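PDB 6BVD: light Chain from Clostridium botulinum, which is the zinc-dependent protease domain of a mosaic botulinum neurotoxin and probably cleaves a neuronal SNARE protein, as its relatives do. Local coordinates for residues A[71-80]-A[158-166]; A[241-249]-A[260-268]. All coordinates share one frame; numbering follows the deposited sequence.

In the fold
Both contacts belong to the clostridial neurotoxin zinc protease, and contact 1 is complete in the sequence before contact 2 begins. Their centres lie 24 Å apart and their nearest atoms about 10 Å, so they do not touch. Contact 2 is the one at the metal: its helix contributes Glu-266, which binds the zinc together with His-228 and His-232, and the side chain of Ala-265 is about 7 Å from the ion. Contact 1 stands farther off, with the side chain of Thr-165 about 14 Å from the same zinc, and joins two loops beside the eight-stranded mixed sheet.

Contact 1 of 2, residues A[71-80]-A[158-166]; sequences SDGYFDPNYL and WGPGPDLTT
Leu-164 packs between two tyrosines of the facing loop, one methyl for each. Its CD1 comes to the edge of the Tyr-74 ring, near the ring plane and 3.8 Å from CD2 of Tyr-74, while its CD2 approaches the Tyr-79 ring obliquely, 3.7 Å from CD2 of Tyr-79. Pro-160 meets the edge of the Tyr-79 ring through CG and CD, and CG of the adjoining Leu-80 sits over one face of that ring, near its rim. On the other flank, Phe-75 swings its ring back over the opposing backbone, with CG beside its own N (chi1 -63°), and CD1 of Phe-75 lies 3.2 Å from O of Pro-162.

Hydrogen bonds from backbone and carboxylate join the two loops. Leu-164 N donates to Tyr-74 O at 2.9 Å. In return Tyr-74 N gives a fairly straight bond of 3.2 Å to OD1 of Asp-163, met from above the carboxylate plane. OD1 of Asp-163 also accepts from N of Thr-165, closing an Asx turn, and from OG1 of Thr-165 at 2.6 Å; three donors thus hold the carboxylate in place, and would probably favour its ionised form. A water bridges N of Asp-76 and O of Pro-162.

Farther out, an ST turn at Ser-71 and an Asx turn at Asp-76 shape the first loop. Arg-51 ties the two loops together, donating to the backbone oxygens of Asp-76, Tyr-79, Pro-160 and Gly-161, and Glu-200 holds the Tyr-79 hydroxyl. The contact thus joins the connection between helices 65-70 and 83-100 to the loop linking strands 155-158 and 168-171 of the mixed sheet; Tyr-89 of helix 83-100 touches Tyr-79 and Leu-80, and Pro-375 of strand 373-377 lies against Tyr-74 and Thr-165.

Contact 2 of 2, residues A[241-249]-A[260-268]; sequences YITEYKITP and KPITSAEFL. With ACT (acetate ion), chain F.
Lys-246 and Ile-247 pair with Thr-263 and Ile-262 in a two-stranded antiparallel ribbon. Ile-247 and Ile-262 form its hydrogen-bonded pair, with N of each bound to O of the other at 2.9 Å. At the neighbouring non-hydrogen-bonded pair, Lys-246 and Thr-263, the chains close to 3.9 Å between CA atoms, and CA of Lys-246 makes a CA-H...O contact with O of Ile-262.

Side-chain hydroxyls extend the bonding where the second strand turns into a helix. OG1 of Thr-263, anti to its own N (chi1 177°), donates to O of Glu-244 at 2.9 Å in the carbonyl plane; OG1 of Thr-263 in turn accepts a weak N-cap bond from N of Ala-265. O of Tyr-245 is gripped twice by Ser-264: OG arrives in the carbonyl plane, at 2.9 Å from Tyr-245 O, whereas N of Ser-264 lies well above that plane.

Apolar contacts join the first segment to the helix. CG1 of Ile-242 presses on CB of Ala-265 at 3.5 Å. Ile-247 and Phe-267 run antiparallel side by side, CG1 of Ile-247 lying 3.8 Å from CE2 of Phe-267. At the far end of the ribbon CG2 of Thr-248 lies along Pro-261.

O of an acetate, probably from the crystallisation liquor, accepts from N of Ile-242 at 3.0 Å, and the acetate methyl lies over one face of the Tyr-241 ring; His-232 and His-235 are also hydrogen-bonded to this ion.

Helix 264-270 leaves the ribbon carrying Glu-266 to the zinc, where it joins His-228 and His-232, the two histidines of the HExxH motif on helix 222-237. Helix 280-301 packs alongside, Leu-286 touching Ile-242 and Tyr-245, and Ile-282 touching Ile-247 and Ser-264.

Contact 1 of 2, residues A[71-80]-A[158-166]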
loop_
_atom_site.group_PDB
_atom_site.type_symbol
_atom_site.label_atom_id
_atom_site.label_comp_id
_atom_site.label_asym_id
_atom_site.label_seq_id
_atom_site.Cartn_x
_atom_site.Cartn_y
_atom_site.Cartn_z
ATOM N N SER A 71 -12.104 -35.177 7.639
ATOM C CA SER A 71 -12.101 -34.046 6.716
ATOM C C SER A 71 -10.775 -33.292 6.598
ATOM O O SER A 71 -10.066 -33.082 7.581
ATOM C CB SER A 71 -13.220 -33.064 7.083
ATOM O OG SER A 71 -13.256 -31.972 6.182
ATOM N N ASP A 72 -10.468 -32.887 5.369
ATOM C CA ASP A 72 -9.348 -31.999 5.058
ATOM C C ASP A 72 -9.563 -30.548 5.509
ATOM O O ASP A 72 -8.645 -29.732 5.404
ATOM C CB ASP A 72 -9.039 -32.039 3.566
ATOM C CG ASP A 72 -8.194 -33.251 3.187
ATOM O OD1 ASP A 72 -7.464 -33.772 4.066
ATOM O OD2 ASP A 72 -8.270 -33.688 2.017
ATOM N N GLY A 73 -10.752 -30.229 6.025
ATOM C CA GLY A 73 -11.060 -28.850 6.403
ATOM C C GLY A 73 -10.773 -28.444 7.844
ATOM O O GLY A 73 -10.104 -29.154 8.586
ATOM N N TYR A 74 -11.280 -27.281 8.244
ATOM C CA TYR A 74 -11.105 -26.804 9.606
ATOM C C TYR A 74 -12.378 -26.079 10.067
ATOM O O TYR A 74 -12.962 -25.295 9.320
ATOM C CB TYR A 74 -9.879 -25.874 9.704
ATOM C CG TYR A 74 -9.624 -25.400 11.107
ATOM C CD1 TYR A 74 -9.117 -26.265 12.065
ATOM C CD2 TYR A 74 -9.942 -24.103 11.494
ATOM C CE1 TYR A 74 -8.903 -25.848 13.365
ATOM C CE2 TYR A 74 -9.734 -23.672 12.800
ATOM C CZ TYR A 74 -9.210 -24.561 13.731
ATOM O OH TYR A 74 -9.006 -24.169 15.036
ATOM N N PHE A 75 -12.770 -26.312 11.313
ATOM C CA PHE A 75 -14.045 -25.840 11.823
ATOM C C PHE A 75 -13.870 -25.079 13.118
ATOM O O PHE A 75 -13.101 -25.485 13.970
ATOM C CB PHE A 75 -14.996 -27.024 12.033
ATOM C CG PHE A 75 -15.330 -27.744 10.767
ATOM C CD1 PHE A 75 -16.479 -27.410 10.053
ATOM C CD2 PHE A 75 -14.478 -28.716 10.257
ATOM C CE1 PHE A 75 -16.784 -28.045 8.874
ATOM C CE2 PHE A 75 -14.773 -29.359 9.063
ATOM C CZ PHE A 75 -15.929 -29.015 8.367
ATOM N N ASP A 76 -14.584 -23.967 13.244
ATOM C CA ASP A 76 -14.621 -23.178 14.476
ATOM C C ASP A 76 -15.853 -22.266 14.459
ATOM O O ASP A 76 -15.903 -21.281 13.715
ATOM C CB ASP A 76 -13.339 -22.362 14.634
ATOM C CG ASP A 76 -13.269 -21.626 15.958
ATOM O OD1 ASP A 76 -14.319 -21.471 16.638
ATOM O OD2 ASP A 76 -12.147 -21.193 16.316
ATOM N N PRO A 77 -16.854 -22.589 15.287
ATOM C CA PRO A 77 -18.131 -21.874 15.273
ATOM C C PRO A 77 -17.974 -20.437 15.727
ATOM O O PRO A 77 -18.874 -19.653 15.505
ATOM C CB PRO A 77 -19.003 -22.660 16.266
ATOM C CG PRO A 77 -18.259 -23.921 16.530
ATOM C CD PRO A 77 -16.826 -23.634 16.321
ATOM N N ASN A 78 -16.860 -20.112 16.380
ATOM C CA ASN A 78 -16.686 -18.786 16.960
ATOM C C ASN A 78 -15.973 -17.784 16.050
ATOM O O ASN A 78 -15.919 -16.600 16.366
ATOM C CB ASN A 78 -15.932 -18.888 18.285
ATOM C CG ASN A 78 -16.763 -19.515 19.371
ATOM O OD1 ASN A 78 -17.946 -19.211 19.514
ATOM N ND2 ASN A 78 -16.150 -20.378 20.158
ATOM N N TYR A 79 -15.449 -18.239 14.915
ATOM C CA TYR A 79 -14.823 -17.312 13.970
ATOM C C TYR A 79 -15.856 -16.275 13.509
ATOM O O TYR A 79 -16.978 -16.639 13.153
ATOM C CB TYR A 79 -14.250 -18.057 12.759
ATOM C CG TYR A 79 -13.471 -17.167 11.817
ATOM C CD1 TYR A 79 -12.343 -16.509 12.260
ATOM C CD2 TYR A 79 -13.860 -16.988 10.482
ATOM C CE1 TYR A 79 -11.614 -15.693 11.419
ATOM C CE2 TYR A 79 -13.126 -16.167 9.623
ATOM C CZ TYR A 79 -12.013 -15.520 10.108
ATOM O OH TYR A 79 -11.247 -14.706 9.317
ATOM N N LEU A 80 -15.464 -14.999 13.558
ATOM C CA LEU A 80 -16.291 -13.830 13.214
ATOM C C LEU A 80 -17.513 -13.626 14.119
ATOM O O LEU A 80 -18.484 -13.028 13.693
ATOM C CB LEU A 80 -16.761 -13.876 11.754
ATOM C CG LEU A 80 -15.708 -13.777 10.643
ATOM C CD1 LEU A 80 -16.359 -13.869 9.307
ATOM C CD2 LEU A 80 -14.936 -12.473 10.737
ATOM N N TRP A 158 -19.391 -12.629 1.531
ATOM C CA TRP A 158 -19.541 -13.006 2.939
ATOM C C TRP A 158 -18.289 -13.713 3.475
ATOM O O TRP A 158 -17.494 -14.245 2.706
ATOM C CB TRP A 158 -20.696 -13.993 3.129
ATOM C CG TRP A 158 -22.022 -13.545 2.698
ATOM C CD1 TRP A 158 -22.466 -13.402 1.428
ATOM C CD2 TRP A 158 -23.141 -13.264 3.557
ATOM N NE1 TRP A 158 -23.790 -13.002 1.440
ATOM C CE2 TRP A 158 -24.217 -12.916 2.732
ATOM C CE3 TRP A 158 -23.312 -13.267 4.934
ATOM C CZ2 TRP A 158 -25.492 -12.594 3.248
ATOM C CZ3 TRP A 158 -24.559 -12.909 5.456
ATOM C CH2 TRP A 158 -25.621 -12.560 4.606
ATOM N N GLY A 159 -18.192 -13.802 4.796
ATOM C CA GLY A 159 -17.226 -14.675 5.458
ATOM C C GLY A 159 -17.574 -16.132 5.224
ATOM O O GLY A 159 -18.546 -16.424 4.557
ATOM N N PRO A 160 -16.758 -17.057 5.745
ATOM C CA PRO A 160 -17.016 -18.477 5.473
ATOM C C PRO A 160 -18.278 -19.065 6.083
ATOM O O PRO A 160 -18.805 -18.559 7.090
ATOM C CB PRO A 160 -15.798 -19.175 6.089
ATOM C CG PRO A 160 -15.332 -18.235 7.144
ATOM C CD PRO A 160 -15.552 -16.863 6.565
ATOM N N GLY A 161 -18.729 -20.155 5.467
ATOM C CA GLY A 161 -19.692 -21.054 6.099
ATOM C C GLY A 161 -19.023 -21.925 7.164
ATOM O O GLY A 161 -18.048 -21.494 7.798
ATOM N N PRO A 162 -19.531 -23.157 7.369
ATOM C CA PRO A 162 -18.994 -24.058 8.402
ATOM C C PRO A 162 -17.507 -24.350 8.281
ATOM O O PRO A 162 -16.816 -24.274 9.293
ATOM C CB PRO A 162 -19.826 -25.337 8.214
ATOM C CG PRO A 162 -21.173 -24.801 7.802
ATOM C CD PRO A 162 -20.839 -23.638 6.862
ATOM N N ASP A 163 -17.048 -24.707 7.087
ATOM C CA ASP A 163 -15.630 -25.022 6.857
ATOM C C ASP A 163 -14.849 -23.738 6.562
ATOM O O ASP A 163 -15.020 -23.138 5.499
ATOM C CB ASP A 163 -15.496 -26.036 5.711
ATOM C CG ASP A 163 -14.074 -26.617 5.583
ATOM O OD1 ASP A 163 -13.081 -25.960 6.000
ATOM O OD2 ASP A 163 -13.962 -27.758 5.074
ATOM N N LEU A 164 -14.007 -23.324 7.506
ATOM C CA LEU A 164 -13.234 -22.088 7.362
ATOM C C LEU A 164 -12.230 -22.114 6.220
ATOM O O LEU A 164 -11.704 -21.062 5.879
ATOM C CB LEU A 164 -12.488 -21.752 8.643
ATOM C CG LEU A 164 -13.327 -21.607 9.895
ATOM C CD1 LEU A 164 -12.441 -21.258 11.045
ATOM C CD2 LEU A 164 -14.399 -20.544 9.699
ATOM N N THR A 165 -11.971 -23.288 5.625
ATOM C CA THR A 165 -11.012 -23.375 4.517
ATOM C C THR A 165 -11.698 -23.370 3.136
ATOM O O THR A 165 -11.032 -23.280 2.103
ATOM C CB THR A 165 -10.144 -24.662 4.632
ATOM O OG1 THR A 165 -10.968 -25.806 4.411
ATOM C CG2 THR A 165 -9.543 -24.794 6.020
ATOM N N THR A 166 -13.027 -23.415 3.108
ATOM C CA THR A 166 -13.750 -23.491 1.840
ATOM C C THR A 166 -14.190 -22.110 1.334
ATOM O O THR A 166 -14.960 -21.429 1.998
ATOM C CB THR A 166 -15.014 -24.383 1.973
ATOM O OG1 THR A 166 -14.645 -25.658 2.467
ATOM C CG2 THR A 166 -15.732 -24.548 0.638
HETATM O O HOH W 1 -17.053 -23.700 11.837
#

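Contact 2 of 2, residues A[241-249]-A[260-268]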
loop_
_atom_site.group_PDB
_atom_site.type_symbol
_atom_site.label_atom_id
_atom_site.label_comp_id
_atom_site.label_asym_id
_atom_site.label_seq_id
_atom_site.Cartn_x
_atom_site.Cartn_y
_atom_site.Cartn_z
ATOM N N TYR A 241 -21.678 -18.980 -16.605
ATOM C CA TYR A 241 -21.395 -19.840 -15.459
ATOM C C TYR A 241 -21.900 -21.270 -15.667
ATOM O O TYR A 241 -23.031 -21.487 -16.109
ATOM C CB TYR A 241 -22.007 -19.218 -14.205
ATOM C CG TYR A 241 -21.665 -19.796 -12.847
ATOM C CD1 TYR A 241 -20.709 -19.189 -12.044
ATOM C CD2 TYR A 241 -22.345 -20.909 -12.340
ATOM C CE1 TYR A 241 -20.411 -19.676 -10.787
ATOM C CE2 TYR A 241 -22.057 -21.402 -11.084
ATOM C CZ TYR A 241 -21.094 -20.784 -10.318
ATOM O OH TYR A 241 -20.783 -21.269 -9.068
ATOM N N ILE A 242 -21.046 -22.259 -15.375
ATOM C CA ILE A 242 -21.518 -23.656 -15.445
ATOM C C ILE A 242 -21.250 -24.474 -14.179
ATOM O O ILE A 242 -20.321 -24.199 -13.419
ATOM C CB ILE A 242 -20.918 -24.420 -16.671
ATOM C CG1 ILE A 242 -19.374 -24.363 -16.697
ATOM C CG2 ILE A 242 -21.427 -23.821 -17.951
ATOM C CD1 ILE A 242 -18.745 -25.310 -17.789
ATOM N N THR A 243 -22.106 -25.484 -13.956
ATOM C CA THR A 243 -21.914 -26.463 -12.909
ATOM C C THR A 243 -21.702 -27.900 -13.467
ATOM O O THR A 243 -21.208 -28.759 -12.742
ATOM C CB THR A 243 -23.138 -26.508 -11.972
ATOM O OG1 THR A 243 -24.283 -26.827 -12.763
ATOM C CG2 THR A 243 -23.353 -25.149 -11.254
ATOM N N GLU A 244 -22.106 -28.169 -14.712
ATOM C CA GLU A 244 -22.031 -29.549 -15.233
ATOM C C GLU A 244 -20.840 -29.677 -16.174
ATOM O O GLU A 244 -19.813 -29.073 -15.904
ATOM C CB GLU A 244 -23.332 -29.937 -15.911
ATOM C CG GLU A 244 -24.553 -29.664 -15.011
ATOM C CD GLU A 244 -24.408 -30.326 -13.633
ATOM O OE1 GLU A 244 -24.079 -31.522 -13.594
ATOM O OE2 GLU A 244 -24.622 -29.657 -12.590
ATOM N N TYR A 245 -20.944 -30.437 -17.265
ATOM C CA TYR A 245 -19.742 -30.632 -18.128
ATOM C C TYR A 245 -18.579 -31.170 -17.274
ATOM O O TYR A 245 -17.434 -30.700 -17.373
ATOM C CB TYR A 245 -19.343 -29.291 -18.821
ATOM C CG TYR A 245 -20.489 -28.698 -19.597
ATOM C CD1 TYR A 245 -20.736 -29.084 -20.896
ATOM C CD2 TYR A 245 -21.361 -27.772 -19.006
ATOM C CE1 TYR A 245 -21.799 -28.573 -21.604
ATOM C CE2 TYR A 245 -22.421 -27.254 -19.713
ATOM C CZ TYR A 245 -22.632 -27.655 -21.006
ATOM O OH TYR A 245 -23.690 -27.155 -21.720
ATOM N N LYS A 246 -18.869 -32.158 -16.432
ATOM C CA LYS A 246 -17.881 -32.657 -15.467
ATOM C C LYS A 246 -16.949 -33.693 -16.111
ATOM O O LYS A 246 -17.400 -34.505 -16.932
ATOM C CB LYS A 246 -18.581 -33.260 -14.262
ATOM C CG LYS A 246 -19.403 -32.257 -13.438
ATOM C CD LYS A 246 -20.031 -32.940 -12.223
ATOM C CE LYS A 246 -20.785 -31.904 -11.366
ATOM N NZ LYS A 246 -21.295 -32.464 -10.093
ATOM N N ILE A 247 -15.653 -33.639 -15.780
ATOM C CA ILE A 247 -14.688 -34.531 -16.420
ATOM C C ILE A 247 -13.651 -35.027 -15.432
ATOM O O ILE A 247 -13.486 -34.467 -14.337
ATOM C CB ILE A 247 -13.932 -33.825 -17.621
ATOM C CG1 ILE A 247 -13.227 -32.550 -17.140
ATOM C CG2 ILE A 247 -14.916 -33.475 -18.741
ATOM C CD1 ILE A 247 -12.506 -31.780 -18.272
ATOM N N THR A 248 -12.948 -36.084 -15.839
ATOM C CA THR A 248 -11.749 -36.556 -15.168
ATOM C C THR A 248 -10.573 -36.423 -16.167
ATOM O O THR A 248 -10.778 -36.265 -17.361
ATOM C CB THR A 248 -11.889 -38.034 -14.692
ATOM O OG1 THR A 248 -12.379 -38.803 -15.783
ATOM C CG2 THR A 248 -12.884 -38.142 -13.519
ATOM N N PRO A 249 -9.340 -36.399 -15.666
ATOM C CA PRO A 249 -8.233 -36.244 -16.623
ATOM C C PRO A 249 -7.949 -37.556 -17.412
ATOM O O PRO A 249 -8.332 -38.637 -16.954
ATOM C CB PRO A 249 -7.047 -35.840 -15.733
ATOM C CG PRO A 249 -7.365 -36.396 -14.411
ATOM C CD PRO A 249 -8.878 -36.366 -14.266
ATOM N N LYS A 260 -13.410 -37.404 -7.909
ATOM C CA LYS A 260 -14.648 -37.446 -8.683
ATOM C C LYS A 260 -14.516 -36.606 -9.965
ATOM O O LYS A 260 -13.537 -35.866 -10.126
ATOM C CB LYS A 260 -15.801 -36.931 -7.820
ATOM C CG LYS A 260 -15.570 -35.469 -7.416
ATOM C CD LYS A 260 -16.567 -34.939 -6.397
ATOM C CE LYS A 260 -16.080 -33.609 -5.828
ATOM N NZ LYS A 260 -17.190 -32.785 -5.278
ATOM N N PRO A 261 -15.479 -36.741 -10.901
ATOM C CA PRO A 261 -15.455 -35.747 -11.987
ATOM C C PRO A 261 -15.716 -34.323 -11.479
ATOM O O PRO A 261 -16.416 -34.103 -10.467
ATOM C CB PRO A 261 -16.559 -36.209 -12.937
ATOM C CG PRO A 261 -17.242 -37.414 -12.216
ATOM C CD PRO A 261 -16.280 -37.931 -11.239
ATOM N N ILE A 262 -15.124 -33.380 -12.193
ATOM C CA ILE A 262 -15.080 -31.953 -11.816
ATOM C C ILE A 262 -15.584 -31.105 -12.991
ATOM O O ILE A 262 -15.178 -31.346 -14.126
ATOM C CB ILE A 262 -13.614 -31.535 -11.444
ATOM C CG1 ILE A 262 -13.125 -32.243 -10.176
ATOM C CG2 ILE A 262 -13.483 -30.012 -11.251
ATOM C CD1 ILE A 262 -13.970 -31.970 -8.954
ATOM N N THR A 263 -16.419 -30.084 -12.747
ATOM C CA THR A 263 -16.887 -29.239 -13.859
ATOM C C THR A 263 -15.720 -28.689 -14.689
ATOM O O THR A 263 -14.684 -28.315 -14.131
ATOM C CB THR A 263 -17.763 -28.029 -13.366
ATOM O OG1 THR A 263 -18.105 -27.222 -14.499
ATOM C CG2 THR A 263 -17.011 -27.159 -12.384
ATOM N N SER A 264 -15.889 -28.667 -16.019
ATOM C CA SER A 264 -14.879 -28.136 -16.941
ATOM C C SER A 264 -14.478 -26.701 -16.600
ATOM O O SER A 264 -13.402 -26.257 -16.996
ATOM C CB SER A 264 -15.379 -28.150 -18.387
ATOM O OG SER A 264 -15.358 -29.456 -18.923
ATOM N N ALA A 265 -15.360 -25.992 -15.889
ATOM C CA ALA A 265 -15.107 -24.582 -15.531
ATOM C C ALA A 265 -13.901 -24.414 -14.594
ATOM O O ALA A 265 -13.245 -23.373 -14.617
ATOM C CB ALA A 265 -16.373 -23.928 -14.883
ATOM N N GLU A 266 -13.619 -25.413 -13.750
ATOM C CA GLU A 266 -12.466 -25.265 -12.850
ATOM C C GLU A 266 -11.191 -25.292 -13.659
ATOM O O GLU A 266 -10.236 -24.578 -13.337
ATOM C CB GLU A 266 -12.409 -26.349 -11.777
ATOM C CG GLU A 266 -13.654 -26.417 -10.897
ATOM C CD GLU A 266 -13.839 -25.249 -9.954
ATOM O OE1 GLU A 266 -12.997 -24.315 -9.900
ATOM O OE2 GLU A 266 -14.871 -25.286 -9.250
ATOM N N PHE A 267 -11.156 -26.117 -14.707
ATOM C CA PHE A 267 -9.907 -26.183 -15.492
ATOM C C PHE A 267 -9.750 -24.921 -16.349
ATOM O O PHE A 267 -8.624 -24.444 -16.571
ATOM C CB PHE A 267 -9.881 -27.435 -16.345
ATOM C CG PHE A 267 -9.992 -28.707 -15.537
ATOM C CD1 PHE A 267 -8.881 -29.236 -14.888
ATOM C CD2 PHE A 267 -11.231 -29.317 -15.345
ATOM C CE1 PHE A 267 -8.978 -30.403 -14.133
ATOM C CE2 PHE A 267 -11.344 -30.476 -14.590
ATOM C CZ PHE A 267 -10.225 -31.019 -13.973
ATOM N N LEU A 268 -10.868 -24.372 -16.835
ATOM C CA LEU A 268 -10.795 -23.141 -17.625
ATOM C C LEU A 268 -10.426 -21.981 -16.718
ATOM O O LEU A 268 -9.770 -21.015 -17.152
ATOM C CB LEU A 268 -12.115 -22.852 -18.349
ATOM C CG LEU A 268 -12.587 -23.878 -19.380
ATOM C CD1 LEU A 268 -14.005 -23.525 -19.874
ATOM C CD2 LEU A 268 -11.611 -24.033 -20.551
HETATM C C ACT F . -17.770 -21.074 -13.600
HETATM O O ACT F . -18.415 -21.113 -14.672
HETATM O OXT ACT F . -16.774 -20.324 -13.496
HETATM C CH3 ACT F . -18.194 -21.929 -12.434
HETATM O O HOH W 2 -17.952 -32.249 -9.079
HETATM O O HOH W 3 -11.407 -34.463 -12.296
#